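Local coordinates for histidine triad (HIT) protein (Clostridium difficile, PDB 4EGU), which binds zinc and guanosine-5'-monophosphate and is probably a nucleotide hydrolase or transferase of the histidine triad family, its exact function being unknown, at residues 4-9 and 98-103. Sequence-based numbering, arbitrary orientation. Where two conformers were deposited one is given.
With ZN (zinc ion), chain D; 5GP (guanosine-5'-monophosphate), chain C.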
# COMPACT_ATOMS: atom_id res chain seq x y z
N MET A 4 10.11 22.38 -8.29
CA MET A 4 9.29 23.58 -8.45
C MET A 4 7.84 23.29 -8.84
O MET A 4 6.91 23.95 -8.37
CB MET A 4 9.94 24.44 -9.53
CG MET A 4 9.03 25.51 -10.07
SD MET A 4 9.79 26.65 -11.25
CE MET A 4 10.99 27.37 -10.14
N ASP A 5 7.65 22.31 -9.72
CA ASP A 5 6.33 22.02 -10.28
C ASP A 5 5.58 20.98 -9.46
O ASP A 5 4.52 20.53 -9.89
CB ASP A 5 6.43 21.60 -11.75
CG ASP A 5 7.01 20.23 -11.94
OD1 ASP A 5 7.58 19.66 -10.98
OD2 ASP A 5 6.92 19.72 -13.08
N CYS A 6 6.09 20.65 -8.27
CA CYS A 6 5.51 19.58 -7.47
C CYS A 6 4.60 20.12 -6.37
O CYS A 6 5.07 20.74 -5.43
CB CYS A 6 6.60 18.71 -6.86
SG CYS A 6 5.89 17.35 -5.92
N ILE A 7 3.31 19.86 -6.49
CA ILE A 7 2.34 20.33 -5.52
C ILE A 7 2.69 19.78 -4.13
O ILE A 7 2.56 20.49 -3.14
CB ILE A 7 0.89 19.91 -5.92
CG1 ILE A 7 0.47 20.57 -7.24
CG2 ILE A 7 -0.10 20.25 -4.81
CD1 ILE A 7 -0.79 19.95 -7.83
N PHE A 8 3.10 18.52 -4.04
CA PHE A 8 3.33 17.92 -2.72
C PHE A 8 4.62 18.43 -2.07
O PHE A 8 4.67 18.51 -0.85
CB PHE A 8 3.27 16.40 -2.75
CG PHE A 8 1.88 15.83 -2.99
CD1 PHE A 8 0.74 16.62 -3.14
CD2 PHE A 8 1.71 14.46 -3.06
CE1 PHE A 8 -0.51 16.05 -3.37
CE2 PHE A 8 0.47 13.89 -3.28
CZ PHE A 8 -0.65 14.69 -3.44
N CYS A 9 5.65 18.79 -2.85
CA CYS A 9 6.79 19.47 -2.24
C CYS A 9 6.35 20.79 -1.62
O CYS A 9 6.79 21.16 -0.53
CB CYS A 9 7.89 19.73 -3.27
SG CYS A 9 8.95 18.31 -3.66
N VAL A 98 0.02 12.85 -9.29
CA VAL A 98 1.03 13.67 -8.61
C VAL A 98 2.26 12.82 -8.39
O VAL A 98 2.22 11.82 -7.67
CB VAL A 98 0.55 14.23 -7.28
CG1 VAL A 98 1.64 15.04 -6.61
CG2 VAL A 98 -0.70 15.10 -7.49
N LYS A 99 3.35 13.22 -9.03
CA LYS A 99 4.57 12.42 -9.09
C LYS A 99 5.50 12.78 -7.92
O LYS A 99 6.64 13.22 -8.09
CB LYS A 99 5.25 12.58 -10.46
CG LYS A 99 4.42 11.99 -11.60
CD LYS A 99 5.12 12.19 -12.94
CE LYS A 99 4.29 11.69 -14.11
NZ LYS A 99 4.98 11.90 -15.42
N HIS A 100 4.97 12.54 -6.72
CA HIS A 100 5.69 12.66 -5.46
C HIS A 100 5.14 11.53 -4.60
O HIS A 100 3.93 11.51 -4.36
CB HIS A 100 5.43 14.02 -4.80
CG HIS A 100 6.09 14.23 -3.48
ND1 HIS A 100 6.94 15.30 -3.25
CD2 HIS A 100 5.96 13.58 -2.30
CE1 HIS A 100 7.32 15.27 -1.99
NE2 HIS A 100 6.73 14.25 -1.39
N LEU A 101 5.99 10.60 -4.15
CA LEU A 101 5.54 9.43 -3.39
C LEU A 101 4.46 9.80 -2.38
O LEU A 101 4.63 10.67 -1.52
CB LEU A 101 6.69 8.79 -2.61
CG LEU A 101 6.35 7.44 -1.97
CD1 LEU A 101 6.27 6.33 -3.03
CD2 LEU A 101 7.33 7.10 -0.90
N HIS A 102 3.37 9.06 -2.42
CA HIS A 102 2.28 9.27 -1.48
C HIS A 102 1.48 8.00 -1.33
O HIS A 102 1.32 7.24 -2.29
CB HIS A 102 1.34 10.43 -1.97
CG HIS A 102 0.71 10.19 -3.32
ND1 HIS A 102 1.38 10.53 -4.47
CD2 HIS A 102 -0.49 9.70 -3.71
CE1 HIS A 102 0.63 10.23 -5.52
NE2 HIS A 102 -0.51 9.74 -5.09
N TYR A 103 0.93 7.82 -0.15
CA TYR A 103 -0.00 6.76 0.13
C TYR A 103 -1.34 7.36 0.48
O TYR A 103 -1.43 8.31 1.25
CB TYR A 103 0.50 5.88 1.29
CG TYR A 103 1.60 4.96 0.85
CD1 TYR A 103 2.87 5.41 0.55
CD2 TYR A 103 1.34 3.61 0.64
CE1 TYR A 103 3.85 4.52 0.08
CE2 TYR A 103 2.32 2.72 0.18
CZ TYR A 103 3.56 3.19 -0.10
OH TYR A 103 4.53 2.35 -0.58
ZN ZN D . 7.68 16.68 -4.64
P 5GP C . -2.90 10.25 -7.34
O1P 5GP C . -4.08 10.01 -8.25
O2P 5GP C . -1.73 10.95 -7.97
O3P 5GP C . -2.47 9.00 -6.71
O5' 5GP C . -3.40 11.05 -6.09
C5' 5GP C . -3.18 12.44 -5.99
C4' 5GP C . -4.18 13.05 -5.07
O4' 5GP C . -3.78 14.38 -4.77
C3' 5GP C . -5.59 13.14 -5.65
O3' 5GP C . -6.48 12.29 -4.91
C2' 5GP C . -5.98 14.62 -5.47
O2' 5GP C . -7.30 14.86 -5.03
C1' 5GP C . -4.92 15.13 -4.48
N9 5GP C . -4.57 16.53 -4.62
C8 5GP C . -4.18 17.11 -5.77
N7 5GP C . -3.88 18.41 -5.56
C5 5GP C . -4.07 18.64 -4.24
C6 5GP C . -3.93 19.78 -3.46
O6 5GP C . -3.56 20.90 -3.92
N1 5GP C . -4.20 19.61 -2.16
C2 5GP C . -4.60 18.43 -1.61
N2 5GP C . -4.85 18.41 -0.29
N3 5GP C . -4.77 17.31 -2.33
C4 5GP C . -4.49 17.44 -3.65
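The zinc site and the histidine triad of this HIT fold meet here, where the start of helix 7-12 packs against the loop leading into strand 103-107. C6 SG and C9 SG each bind the zinc at 2.3 Å; H100 ND1 does so at 2.1 Å, and H48 completes a Cys2His2 site. As N-cap, C6 also accepts a capping hydrogen bond on SG from C9 N. H100, first histidine of the motif, is doubly tethered, since its NE2 is hydrogen-bonded to P45 O, and F8 CB makes a CH-pi contact over one face, 3.8 Å from the ring centroid.

F8 joins the zinc side to the nucleotide pocket. V98 CG1 makes a CH-pi contact over its ring centre at 3.6 Å, while V98 N donates to 5GP O2P. F8 CZ meets 5GP O4' at the ring edge (3.4 Å). The F8 edge points into the face of H102 in a T-shaped pair, planes at 86°, with CE2 3.7 Å from H102 ND1. H100 O, the other link, accepts from H102 ND1 (2.7 Å, 172°), which would leave NE2 as nucleophile once deprotonated, matching the predicted tele intermediate. In this GMP complex both nitrogens donate, consistent with an imidazolium, H102 NE2 reaching 5GP O3P at 2.6 Å.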